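Local coordinates for putative sodium:solute symporter (Proteus mirabilis, PDB 5NV9), which couples the inward sodium gradient to uptake of the sialic acid N-acetylneuraminic acid across the bacterial inner membrane, at residues A[62-67]-A[314-319]; A[71-76]-A[310-315]. All blocks are in the same frame, centred on the assembly; numbering follows the deposited sequence.

Interaction 1. Residues A[62-67]-A[314-319]; sequences ITFMSI and GILPLF. With SLB (N-acetyl-beta-neuraminic acid), chain D.
Leu-316 leans across from the start of helix 315-323 to meet Phe-64 on helix 61-73. Its CB leaves the backbone in the direction of the other helix, and CG, anti to the backbone N (chi1 172°), carries the branch further that way. At the fork CD2 does the touching: it lies 4.1 Å from Phe-64 CD1, reaching the ring obliquely, and 3.5 Å from Phe-64 O. That carbonyl oxygen is buried here and has no polar partner in the model; its neighbour across the contact is this methyl. A short branched chain suits this place, because one methyl can touch both the ring and the backbone carbonyl of the same residue, the two side chains crossing at about a right angle. Beside it, the unbranched chain of Met-65, a selenomethionine, lies loosely on the ring of Pro-317, with its CG 4.5 Å from Pro-317 CD.

In this LeuT-fold transporter, helix 61-73 follows the break after helix 47-58 where substrate and sodium bind, and helix 315-323 belongs to the periplasmic loop preceding helix 328-361. Phe-64 also packs on Ala-339, a sodium-site residue of that last helix, and stacks edge-to-face with Phe-288.

One residue back, Thr-63 faces the sialic acid. With OG1 beside the backbone N (chi1 -80°), hydroxyl and amide are both turned to the same carboxylate oxygen: Thr-63 N gives a weak hydrogen bond of 3.0 Å to O1A of the sugar, and Thr-63 OG1 is 2.6 Å from it. The sugar's O7 donates to Thr-63 OG1 at 2.7 Å. The ligand is also hydrogen-bonded to Arg-135 NH1, Ser-60 OG, Gln-82 OE1 and Thr-58 O.

Interaction 2. Residues A[71-76]-A[310-315]; sequences AYTSDW and FNTGGI
Tyr-72 offers one face of its ring to Ile-315, and the resulting CH-pi contact is the centre of this meeting. Ile-315 CD1 stands 3.7 Å from the centroid of the Tyr-72 ring, 24° off the normal, displaced toward the phenolic rim so that Tyr-72 CZ is its nearest atom at 3.4 Å. A chi2 of 160° extends CD1 of the isoleucine away from its backbone, toward the ring; the two side chains cross at about a right angle. A flat aromatic suits the place because its face gives the methyl a broad surface to rest on.

Van der Waals contacts of the two threonines lie beside this pair. Thr-312 CG2 approaches Tyr-72 CE1 obliquely at 4.2 Å, and Thr-73 CG2 comes to 3.2 Å from Thr-312 OG1, a methyl against a hydroxyl. Thr-73 CG2 also lies in the plane of the Tyr-72 ring, at its edge; Thr-73 OG1 is hydrogen-bonded to Ala-69 O, one helical turn back.

Here the C-terminal end of helix 61-73 packs against the periplasmic loop that leads into helix 315-323. Lys-220 NZ hydrogen-bonds the carbonyls of Tyr-72 and Ser-74 at this helix end.

Hydrogen bonds shape the loop rather than cross the contact. Asn-311 OD1 accepts from Gly-313 N at 2.8 Å, with the donor in the carbonyl plane, forming an Asx turn; Gly-314 N bonds to Asn-311 O at 3.0 Å. Having no side chain, Gly-313 leaves room for the asparagine oxygen, and Gly-314 likewise for the ring of Phe-310, whose edge faces Gly-314 O and Ile-315 N.

How the interactions relate
From the N terminus, helix 61-73 supplies the first partner of both contacts, residues 62-67 near the substrate and 71-76 at its far end and just beyond. The chain then runs through more than 230 residues, including helices 118-151, 155-203 and 267-301, before returning as the loop before helix 315-323 and the start of that helix. Interaction 2 closes the inner loop and interaction 1 the outer, so interaction 2 nests within interaction 1, the two meeting at the shared Gly-314 and Ile-315. Their centres are 8 Å apart, and Met-65 CG packs 4.1 Å from Gly-313 O. Together they hold the loop and the start of helix 315-323 against helix 61-73, from the sialic acid site outward.

Interaction 1. Residues A[62-67]-A[314-319]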
loop_
_atom_site.group_PDB
_atom_site.type_symbol
_atom_site.label_atom_id
_atom_site.label_comp_id
_atom_site.label_asym_id
_atom_site.label_seq_id
_atom_site.Cartn_x
_atom_site.Cartn_y
_atom_site.Cartn_z
ATOM N N ILE A 62 -4.489 -4.255 5.941
ATOM C CA ILE A 62 -5.585 -4.496 5.018
ATOM C C ILE A 62 -5.475 -5.912 4.401
ATOM O O ILE A 62 -6.421 -6.693 4.473
ATOM C CB ILE A 62 -5.583 -3.438 3.863
ATOM C CG1 ILE A 62 -5.968 -2.060 4.376
ATOM C CG2 ILE A 62 -6.514 -3.847 2.720
ATOM C CD1 ILE A 62 -5.687 -0.968 3.392
ATOM N N THR A 63 -4.334 -6.233 3.802
ATOM C CA THR A 63 -4.115 -7.564 3.254
ATOM C C THR A 63 -4.111 -8.590 4.393
ATOM O O THR A 63 -4.741 -9.671 4.287
ATOM C CB THR A 63 -2.761 -7.665 2.468
ATOM O OG1 THR A 63 -2.893 -7.122 1.150
ATOM C CG2 THR A 63 -2.229 -9.122 2.384
ATOM N N PHE A 64 -3.419 -8.253 5.495
ATOM C CA PHE A 64 -3.125 -9.253 6.541
ATOM C C PHE A 64 -4.430 -9.782 7.142
ATOM O O PHE A 64 -4.564 -11.000 7.331
ATOM C CB PHE A 64 -2.222 -8.676 7.635
ATOM C CG PHE A 64 -1.453 -9.723 8.442
ATOM C CD1 PHE A 64 -2.102 -10.585 9.321
ATOM C CD2 PHE A 64 -0.072 -9.803 8.355
ATOM C CE1 PHE A 64 -1.377 -11.559 10.044
ATOM C CE2 PHE A 64 0.680 -10.747 9.099
ATOM C CZ PHE A 64 0.034 -11.617 9.953
HETATM N N MSE A 65 -5.367 -8.882 7.432
HETATM C CA MSE A 65 -6.680 -9.225 7.994
HETATM C C MSE A 65 -7.744 -9.556 6.974
HETATM O O MSE A 65 -8.523 -10.468 7.225
HETATM C CB MSE A 65 -7.272 -8.109 8.874
HETATM C CG MSE A 65 -7.376 -8.580 10.338
HETATM SE SE MSE A 65 -5.556 -8.787 11.045
HETATM C CE MSE A 65 -4.959 -6.935 10.748
ATOM N N SER A 66 -7.822 -8.818 5.853
ATOM C CA SER A 66 -8.902 -8.974 4.899
ATOM C C SER A 66 -8.799 -10.147 3.973
ATOM O O SER A 66 -9.816 -10.673 3.575
ATOM C CB SER A 66 -8.992 -7.762 3.950
ATOM O OG SER A 66 -9.406 -6.691 4.717
ATOM N N ILE A 67 -7.597 -10.479 3.541
ATOM C CA ILE A 67 -7.464 -11.515 2.527
ATOM C C ILE A 67 -7.855 -12.864 3.151
ATOM O O ILE A 67 -8.688 -13.584 2.557
ATOM C CB ILE A 67 -6.099 -11.572 1.822
ATOM C CG1 ILE A 67 -5.919 -10.477 0.743
ATOM C CG2 ILE A 67 -5.893 -12.945 1.202
ATOM C CD1 ILE A 67 -7.059 -10.312 -0.246
ATOM N N GLY A 314 -12.820 -10.986 12.353
ATOM C CA GLY A 314 -12.050 -11.253 13.578
ATOM C C GLY A 314 -11.595 -12.700 13.772
ATOM O O GLY A 314 -11.031 -13.035 14.802
ATOM N N ILE A 315 -11.863 -13.571 12.799
ATOM C CA ILE A 315 -11.564 -15.004 12.947
ATOM C C ILE A 315 -10.072 -15.262 12.951
ATOM O O ILE A 315 -9.598 -16.012 13.797
ATOM C CB ILE A 315 -12.299 -15.908 11.912
ATOM C CG1 ILE A 315 -13.763 -16.054 12.310
ATOM C CG2 ILE A 315 -11.783 -17.340 11.884
ATOM C CD1 ILE A 315 -14.636 -16.501 11.140
ATOM N N LEU A 316 -9.314 -14.632 12.064
ATOM C CA LEU A 316 -7.878 -14.754 12.156
ATOM C C LEU A 316 -7.306 -14.330 13.519
ATOM O O LEU A 316 -6.600 -15.122 14.159
ATOM C CB LEU A 316 -7.155 -14.085 10.993
ATOM C CG LEU A 316 -5.622 -14.007 11.109
ATOM C CD1 LEU A 316 -4.947 -15.377 11.378
ATOM C CD2 LEU A 316 -5.046 -13.343 9.864
ATOM N N PRO A 317 -7.570 -13.090 13.970
ATOM C CA PRO A 317 -7.037 -12.722 15.288
ATOM C C PRO A 317 -7.527 -13.589 16.436
ATOM O O PRO A 317 -6.797 -13.778 17.416
ATOM C CB PRO A 317 -7.536 -11.292 15.509
ATOM C CG PRO A 317 -8.255 -10.867 14.263
ATOM C CD PRO A 317 -8.080 -11.929 13.222
ATOM N N LEU A 318 -8.776 -14.040 16.345
ATOM C CA LEU A 318 -9.325 -14.982 17.296
ATOM C C LEU A 318 -8.508 -16.228 17.377
ATOM O O LEU A 318 -8.138 -16.635 18.492
ATOM C CB LEU A 318 -10.758 -15.369 16.920
ATOM C CG LEU A 318 -11.348 -16.323 17.979
ATOM C CD1 LEU A 318 -11.589 -15.543 19.262
ATOM C CD2 LEU A 318 -12.613 -17.002 17.491
ATOM N N PHE A 319 -8.239 -16.856 16.227
ATOM C CA PHE A 319 -7.340 -18.012 16.187
ATOM C C PHE A 319 -5.949 -17.750 16.770
ATOM O O PHE A 319 -5.432 -18.563 17.536
ATOM C CB PHE A 319 -7.186 -18.561 14.782
ATOM C CG PHE A 319 -6.347 -19.803 14.699
ATOM C CD1 PHE A 319 -4.965 -19.731 14.592
ATOM C CD2 PHE A 319 -6.926 -21.058 14.729
ATOM C CE1 PHE A 319 -4.193 -20.887 14.526
ATOM C CE2 PHE A 319 -6.151 -22.227 14.654
ATOM C CZ PHE A 319 -4.798 -22.138 14.545
HETATM C C1 SLB D . -2.647 -3.589 1.257
HETATM C C2 SLB D . -2.694 -3.688 -0.244
HETATM C C3 SLB D . -4.137 -3.727 -0.689
HETATM C C4 SLB D . -4.284 -4.043 -2.195
HETATM C C5 SLB D . -3.610 -5.400 -2.396
HETATM C C6 SLB D . -2.139 -5.329 -1.934
HETATM C C7 SLB D . -1.360 -6.644 -2.067
HETATM C C8 SLB D . 0.058 -6.503 -1.578
HETATM C C9 SLB D . 0.879 -7.760 -1.865
HETATM C C10 SLB D . -4.266 -6.946 -4.203
HETATM C C11 SLB D . -3.913 -7.349 -5.611
HETATM N N5 SLB D . -3.667 -5.815 -3.805
HETATM O O1A SLB D . -2.552 -4.673 1.929
HETATM O O1B SLB D . -2.756 -2.422 1.792
HETATM O O2 SLB D . -2.007 -2.565 -0.866
HETATM O O4 SLB D . -5.698 -4.130 -2.585
HETATM O O6 SLB D . -2.073 -4.950 -0.562
HETATM O O7 SLB D . -1.960 -7.674 -1.275
HETATM O O8 SLB D . 0.674 -5.377 -2.192
HETATM O O9 SLB D . 1.048 -7.993 -3.286
HETATM O O10 SLB D . -4.996 -7.633 -3.469
#

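Interaction 2. Residues A[71-76]-A[310-315]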
loop_
_atom_site.group_PDB
_atom_site.type_symbol
_atom_site.label_atom_id
_atom_site.label_comp_id
_atom_site.label_asym_id
_atom_site.label_seq_id
_atom_site.Cartn_x
_atom_site.Cartn_y
_atom_site.Cartn_z
ATOM N N ALA A 71 -10.917 -15.258 1.940
ATOM C CA ALA A 71 -10.856 -16.677 1.500
ATOM C C ALA A 71 -11.796 -17.530 2.366
ATOM O O ALA A 71 -12.388 -18.487 1.888
ATOM C CB ALA A 71 -9.449 -17.204 1.591
ATOM N N TYR A 72 -11.832 -17.215 3.676
ATOM C CA TYR A 72 -12.764 -17.823 4.652
ATOM C C TYR A 72 -14.271 -17.779 4.196
ATOM O O TYR A 72 -14.945 -18.841 4.136
ATOM C CB TYR A 72 -12.613 -17.158 6.021
ATOM C CG TYR A 72 -13.443 -17.855 7.089
ATOM C CD1 TYR A 72 -14.797 -17.596 7.208
ATOM C CD2 TYR A 72 -12.888 -18.782 7.947
ATOM C CE1 TYR A 72 -15.571 -18.231 8.148
ATOM C CE2 TYR A 72 -13.654 -19.376 8.937
ATOM C CZ TYR A 72 -14.992 -19.104 9.006
ATOM O OH TYR A 72 -15.792 -19.717 9.906
ATOM N N THR A 73 -14.764 -16.562 3.871
ATOM C CA THR A 73 -16.126 -16.351 3.453
ATOM C C THR A 73 -16.416 -16.652 1.968
ATOM O O THR A 73 -17.557 -16.854 1.595
ATOM C CB THR A 73 -16.548 -14.900 3.716
ATOM O OG1 THR A 73 -15.713 -14.049 2.931
ATOM C CG2 THR A 73 -16.369 -14.570 5.178
ATOM N N SER A 74 -15.415 -16.644 1.108
ATOM C CA SER A 74 -15.684 -16.856 -0.321
ATOM C C SER A 74 -14.646 -17.745 -0.969
ATOM O O SER A 74 -14.732 -18.956 -0.862
ATOM C CB SER A 74 -15.816 -15.508 -1.083
ATOM O OG SER A 74 -14.582 -14.828 -1.011
ATOM N N ASP A 75 -13.711 -17.151 -1.715
ATOM C CA ASP A 75 -12.833 -17.937 -2.500
ATOM C C ASP A 75 -11.450 -17.275 -2.712
ATOM O O ASP A 75 -11.096 -16.280 -2.048
ATOM C CB ASP A 75 -13.556 -18.241 -3.800
ATOM C CG ASP A 75 -13.987 -16.974 -4.550
ATOM O OD1 ASP A 75 -13.141 -16.091 -4.806
ATOM O OD2 ASP A 75 -15.154 -16.877 -4.962
ATOM N N TRP A 76 -10.651 -17.830 -3.616
ATOM C CA TRP A 76 -9.331 -17.278 -3.912
ATOM C C TRP A 76 -9.336 -16.403 -5.146
ATOM O O TRP A 76 -8.262 -16.023 -5.578
ATOM C CB TRP A 76 -8.327 -18.390 -4.168
ATOM C CG TRP A 76 -7.847 -19.148 -2.972
ATOM C CD1 TRP A 76 -8.572 -19.516 -1.883
ATOM C CD2 TRP A 76 -6.553 -19.688 -2.802
ATOM N NE1 TRP A 76 -7.780 -20.204 -1.002
ATOM C CE2 TRP A 76 -6.525 -20.309 -1.537
ATOM C CE3 TRP A 76 -5.374 -19.650 -3.579
ATOM C CZ2 TRP A 76 -5.396 -20.962 -1.047
ATOM C CZ3 TRP A 76 -4.242 -20.265 -3.078
ATOM C CH2 TRP A 76 -4.249 -20.896 -1.795
ATOM N N PHE A 310 -20.453 -14.036 15.280
ATOM C CA PHE A 310 -19.082 -13.530 15.297
ATOM C C PHE A 310 -18.708 -12.892 13.929
ATOM O O PHE A 310 -18.875 -13.537 12.899
ATOM C CB PHE A 310 -18.101 -14.647 15.663
ATOM C CG PHE A 310 -16.731 -14.143 16.040
ATOM C CD1 PHE A 310 -16.530 -13.524 17.258
ATOM C CD2 PHE A 310 -15.671 -14.228 15.148
ATOM C CE1 PHE A 310 -15.288 -13.024 17.597
ATOM C CE2 PHE A 310 -14.426 -13.725 15.480
ATOM C CZ PHE A 310 -14.236 -13.115 16.705
ATOM N N ASN A 311 -18.240 -11.640 13.912
ATOM C CA ASN A 311 -17.763 -10.999 12.664
ATOM C C ASN A 311 -16.594 -11.781 12.039
ATOM O O ASN A 311 -15.581 -12.030 12.722
ATOM C CB ASN A 311 -17.306 -9.567 12.907
ATOM C CG ASN A 311 -17.074 -8.802 11.602
ATOM O OD1 ASN A 311 -16.173 -9.107 10.808
ATOM N ND2 ASN A 311 -17.909 -7.808 11.365
ATOM N N THR A 312 -16.716 -12.151 10.756
ATOM C CA THR A 312 -15.689 -13.002 10.103
ATOM C C THR A 312 -14.324 -12.301 9.916
ATOM O O THR A 312 -13.273 -12.964 9.720
ATOM C CB THR A 312 -16.168 -13.700 8.816
ATOM O OG1 THR A 312 -16.557 -12.759 7.819
ATOM C CG2 THR A 312 -17.329 -14.584 9.097
ATOM N N GLY A 313 -14.310 -10.979 10.027
ATOM C CA GLY A 313 -13.047 -10.257 10.024
ATOM C C GLY A 313 -12.218 -10.482 11.272
ATOM O O GLY A 313 -11.015 -10.252 11.256
ATOM N N GLY A 314 -12.820 -10.986 12.353
ATOM C CA GLY A 314 -12.050 -11.253 13.578
ATOM C C GLY A 314 -11.595 -12.700 13.772
ATOM O O GLY A 314 -11.031 -13.035 14.802
ATOM N N ILE A 315 -11.863 -13.571 12.799
ATOM C CA ILE A 315 -11.564 -15.004 12.947
ATOM C C ILE A 315 -10.072 -15.262 12.951
ATOM O O ILE A 315 -9.598 -16.012 13.797
ATOM C CB ILE A 315 -12.299 -15.908 11.912
ATOM C CG1 ILE A 315 -13.763 -16.054 12.310
ATOM C CG2 ILE A 315 -11.783 -17.340 11.884
ATOM C CD1 ILE A 315 -14.636 -16.501 11.140
#